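Local coordinates for Phikz039 (Pseudomonas phage phikz, PDB 3ZBQ), which belongs to the tubulin-like family of phage proteins and is captured with guanosine-5'-diphosphate in its nucleotide pocket, at residues A[178-181]-A[182-185]; A[201-204]-A[205-209]. All coordinates share one frame; numbering follows the deposited sequence.

Contact 1 (A[178-181]-A[182-185]); sequences VNQN and ILEV. With GDP (guanosine-5'-diphosphate), chain B.
Val-178 and Ile-182 meet one turn apart on helix 175-192, which follows the sixth parallel strand of the nucleotide-binding sheet and by its place after that strand probably corresponds to the core helix H7 of the tubulin fold. The tight side, with Val-178, Ile-182 and Val-185 buried, faces strands 163-168 and 127-133. With chi1 at 175°, CG1 of Val-178 is swung opposite its own N and lies over the carbonyl end, which points it down the helix to CD1 of Ile-182, 3.9 Å away. The Ile-182 chain also passes over the carbonyl of the preceding turn, its CG1 3.4 Å from Val-178 O. His-167 of strand 163-168 touches both residues, and Val-130 and Ile-132 of strand 127-133 further cover Ile-182. On another side, Leu-183 sets CG 3.2 Å from Asn-179 O and rests on Phe-23 of helix 13-23.

Backbone bonds run from i+4 to i without a break, Leu-183 N to Asn-179 O being 2.9 Å, which is the evidence for a regular alpha-helix here. The side of Gln-180, Asn-181 and Glu-184 is exposed and looser. OE1 of Gln-180 comes only to 3.8 Å from CG of Glu-184, and the amide and carboxylate planes stand 63° apart, with no hydrogen bond joining the two ends.

Toward the start of the helix the packed side becomes part of the pocket of guanosine-5'-diphosphate. Val-178 CG1 lies 3.6 Å from the exocyclic N2 of the base. A single oxygen of Asn-179 receives two donors: OD1 accepts N1 of the guanine at 2.6 Å with an N-H...O angle of 159°, while the bond from N2 to the same OD1, at 3.1 Å, is weak.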
# COMPACT_ATOMS: atom_id res chain seq x y z
N VAL A 178 -5.38 9.08 -10.13
CA VAL A 178 -5.14 8.11 -9.07
C VAL A 178 -4.53 8.81 -7.85
O VAL A 178 -4.93 8.55 -6.72
CB VAL A 178 -4.24 6.96 -9.55
CG1 VAL A 178 -3.90 6.01 -8.40
CG2 VAL A 178 -4.93 6.20 -10.67
N ASN A 179 -3.60 9.73 -8.07
CA ASN A 179 -2.98 10.45 -6.96
C ASN A 179 -4.00 11.25 -6.18
O ASN A 179 -3.97 11.29 -4.95
CB ASN A 179 -1.87 11.37 -7.47
CG ASN A 179 -0.74 10.61 -8.08
OD1 ASN A 179 -0.66 9.39 -7.94
ND2 ASN A 179 0.16 11.31 -8.77
N GLN A 180 -4.91 11.91 -6.89
CA GLN A 180 -5.94 12.70 -6.23
C GLN A 180 -6.86 11.82 -5.38
O GLN A 180 -7.22 12.20 -4.25
CB GLN A 180 -6.75 13.50 -7.26
CG GLN A 180 -7.88 14.32 -6.65
CD GLN A 180 -7.41 15.34 -5.61
OE1 GLN A 180 -8.06 15.54 -4.58
NE2 GLN A 180 -6.28 15.97 -5.88
N ASN A 181 -7.24 10.65 -5.90
CA ASN A 181 -8.05 9.74 -5.10
C ASN A 181 -7.29 9.28 -3.85
O ASN A 181 -7.86 9.20 -2.76
CB ASN A 181 -8.55 8.54 -5.90
CG ASN A 181 -9.74 7.84 -5.22
OD1 ASN A 181 -9.64 6.71 -4.74
ND2 ASN A 181 -10.87 8.54 -5.16
N ILE A 182 -6.00 9.02 -4.01
CA ILE A 182 -5.18 8.63 -2.87
C ILE A 182 -5.09 9.72 -1.80
O ILE A 182 -5.18 9.44 -0.61
CB ILE A 182 -3.78 8.18 -3.34
CG1 ILE A 182 -3.89 6.80 -4.02
CG2 ILE A 182 -2.81 8.15 -2.17
CD1 ILE A 182 -2.61 6.32 -4.69
N LEU A 183 -4.93 10.97 -2.22
CA LEU A 183 -4.87 12.09 -1.27
C LEU A 183 -6.18 12.19 -0.49
O LEU A 183 -6.19 12.42 0.73
CB LEU A 183 -4.59 13.40 -1.99
CG LEU A 183 -3.25 13.41 -2.72
CD1 LEU A 183 -3.11 14.69 -3.53
CD2 LEU A 183 -2.09 13.27 -1.75
N GLU A 184 -7.29 12.02 -1.20
CA GLU A 184 -8.60 12.02 -0.56
C GLU A 184 -8.66 10.95 0.52
O GLU A 184 -9.22 11.18 1.60
CB GLU A 184 -9.71 11.81 -1.59
CG GLU A 184 -9.90 12.97 -2.55
CD GLU A 184 -11.31 13.50 -2.54
OE1 GLU A 184 -12.26 12.68 -2.49
OE2 GLU A 184 -11.47 14.75 -2.56
N VAL A 185 -8.10 9.78 0.24
CA VAL A 185 -8.10 8.69 1.21
C VAL A 185 -7.21 9.00 2.41
O VAL A 185 -7.61 8.81 3.56
CB VAL A 185 -7.68 7.35 0.56
CG1 VAL A 185 -7.33 6.31 1.61
CG2 VAL A 185 -8.78 6.84 -0.38
PB GDP B . 9.81 1.94 -6.50
O1B GDP B . 10.59 3.21 -6.23
O2B GDP B . 8.90 1.63 -5.33
O3B GDP B . 10.72 0.77 -6.78
O3A GDP B . 8.88 2.10 -7.80
PA GDP B . 7.96 3.37 -8.16
O1A GDP B . 8.69 4.68 -8.37
O2A GDP B . 6.86 3.52 -7.13
O5' GDP B . 7.33 2.92 -9.55
C5' GDP B . 6.64 1.69 -9.69
C4' GDP B . 5.31 1.94 -10.41
O4' GDP B . 4.45 2.70 -9.57
C3' GDP B . 5.45 2.77 -11.67
O3' GDP B . 5.72 1.91 -12.80
C2' GDP B . 4.10 3.43 -11.78
O2' GDP B . 3.16 2.52 -12.36
C1' GDP B . 3.64 3.58 -10.34
N9 GDP B . 3.88 4.94 -9.82
C8 GDP B . 5.05 5.52 -9.50
N7 GDP B . 4.85 6.78 -9.03
C5 GDP B . 3.53 7.01 -9.03
C6 GDP B . 2.62 8.13 -8.66
O6 GDP B . 3.08 9.20 -8.19
N1 GDP B . 1.30 7.93 -8.82
C2 GDP B . 0.79 6.78 -9.31
N2 GDP B . -0.55 6.65 -9.46
N3 GDP B . 1.55 5.73 -9.66
C4 GDP B . 2.90 5.79 -9.55

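Contact 2 (A[201-204]-A[205-209]); sequences DLMD and ITNWA
Thr-206 grips Leu-202 O twice, through its backbone N at 2.9 Å and its hydroxyl OG1 at 3.0 Å. The hydroxyl is brought there by a chi1 of -63°, which sets OG1 beside the backbone N, facing the preceding turn. The two donors come from different directions: N is only slightly tilted from the carbonyl plane, whereas OG1 stands above it, 43° out. This is the familiar way a helical threonine turns its hydroxyl back on the carbonyl four residues earlier.

At the first turn of helix 202-209, two aspartates take up N-H groups. Asp-201 occupies the N-cap position, but its side chain makes no capping bond into the helix; its OD1 accepts the N-H of the adjacent Leu-202, at 2.8 Å. The N of Asp-201 is bound by OD2 of Asp-204, also at 2.8 Å and nearly straight (163°), which is one half of a capping box with the other half missing. The negative groups there would probably interact favourably with the helix dipole. Asp-201 O accepts Ile-205 N at 3.3 Å; Met-203 O and Asp-204 O in turn accept Asn-207 N and Trp-208 N.

The outer side is held by van der Waals contact: SD of Met-203 lies 3.8 Å from both CB and CG2 of Thr-206, and Met-203 CG is 3.7 Å from Asn-207 ND2. The amide oxygen OD1 of Asn-207 is satisfied by Lys-213 NZ.

Trp-208 ties the helix to the end of the mixed sheet formed by strands 275-281, 239-246 and 260-265. Its indole NE1 is bonded to Phe-278 O in the first, its carbonyl O accepts from Ser-241 OG of the second, and its side chain, like that of Asp-204, touches Thr-262 of the third.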
# COMPACT_ATOMS: atom_id res chain seq x y z
N ASP A 201 -12.79 5.80 20.52
CA ASP A 201 -11.58 5.70 21.32
C ASP A 201 -10.48 5.00 20.55
O ASP A 201 -10.72 4.46 19.47
CB ASP A 201 -11.88 4.90 22.59
CG ASP A 201 -11.09 5.38 23.78
OD1 ASP A 201 -10.02 6.00 23.58
OD2 ASP A 201 -11.54 5.13 24.92
N LEU A 202 -9.27 4.96 21.11
CA LEU A 202 -8.19 4.27 20.41
C LEU A 202 -8.43 2.75 20.31
O LEU A 202 -8.14 2.15 19.28
CB LEU A 202 -6.82 4.58 21.03
CG LEU A 202 -5.61 3.98 20.29
CD1 LEU A 202 -5.58 4.36 18.80
CD2 LEU A 202 -4.30 4.36 20.96
N MET A 203 -8.97 2.11 21.35
CA MET A 203 -9.22 0.68 21.23
C MET A 203 -10.38 0.41 20.27
O MET A 203 -10.47 -0.69 19.72
CB MET A 203 -9.49 0.03 22.61
CG MET A 203 -9.34 -1.50 22.61
SD MET A 203 -7.67 -2.08 22.15
CE MET A 203 -6.80 -1.70 23.67
N ASP A 204 -11.28 1.37 20.09
CA ASP A 204 -12.34 1.20 19.10
C ASP A 204 -11.74 1.07 17.70
O ASP A 204 -12.13 0.19 16.92
CB ASP A 204 -13.33 2.37 19.13
CG ASP A 204 -14.14 2.42 20.42
OD1 ASP A 204 -14.55 1.34 20.90
OD2 ASP A 204 -14.34 3.53 20.96
N ILE A 205 -10.80 1.96 17.39
CA ILE A 205 -10.08 1.90 16.11
C ILE A 205 -9.24 0.63 16.05
O ILE A 205 -9.22 -0.08 15.04
CB ILE A 205 -9.22 3.16 15.88
CG1 ILE A 205 -10.11 4.37 15.56
CG2 ILE A 205 -8.20 2.95 14.73
CD1 ILE A 205 -10.88 4.26 14.24
N THR A 206 -8.54 0.31 17.14
CA THR A 206 -7.73 -0.91 17.19
C THR A 206 -8.54 -2.17 16.84
O THR A 206 -8.13 -2.97 16.01
CB THR A 206 -7.04 -1.07 18.55
OG1 THR A 206 -6.12 0.02 18.75
CG2 THR A 206 -6.28 -2.39 18.60
N ASN A 207 -9.71 -2.33 17.45
CA ASN A 207 -10.50 -3.54 17.21
C ASN A 207 -11.31 -3.51 15.92
O ASN A 207 -11.80 -4.54 15.47
CB ASN A 207 -11.37 -3.85 18.44
CG ASN A 207 -10.52 -4.26 19.63
OD1 ASN A 207 -9.35 -4.59 19.47
ND2 ASN A 207 -11.11 -4.25 20.83
N TRP A 208 -11.43 -2.33 15.32
CA TRP A 208 -11.98 -2.20 13.97
C TRP A 208 -10.96 -2.81 13.00
O TRP A 208 -11.30 -3.63 12.14
CB TRP A 208 -12.26 -0.72 13.65
CG TRP A 208 -12.34 -0.41 12.17
CD1 TRP A 208 -13.37 -0.71 11.31
CD2 TRP A 208 -11.32 0.23 11.37
NE1 TRP A 208 -13.05 -0.28 10.03
CE2 TRP A 208 -11.81 0.30 10.05
CE3 TRP A 208 -10.06 0.76 11.66
CZ2 TRP A 208 -11.06 0.87 9.00
CZ3 TRP A 208 -9.32 1.33 10.61
CH2 TRP A 208 -9.83 1.38 9.31
N ALA A 209 -9.69 -2.47 13.19
CA ALA A 209 -8.62 -2.95 12.32
C ALA A 209 -8.27 -4.40 12.64
O ALA A 209 -7.99 -5.20 11.74
CB ALA A 209 -7.40 -2.06 12.46

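In the fold
Both contacts are local, each within one helix, 175-192 or 202-209, and contact 2 includes the residue just before its helix. The two helices follow each other in the chain. The contact centres are 24 Å apart and their nearest atoms about 9 Å, so they do not touch. Each is partly buried, but contact 1 lies nearer the middle of the chain, at 13 Å against 20 Å for contact 2. Contact 1 packs its aliphatic side on parallel strands of the nucleotide-binding sheet and turns an amide to the guanine. Contact 2, in the tubulin-like C-terminal region, is more polar: carboxylates and a hydroxyl on its partly exposed surface bind backbone groups, and an indole joins it to the antiparallel part of the same mixed sheet.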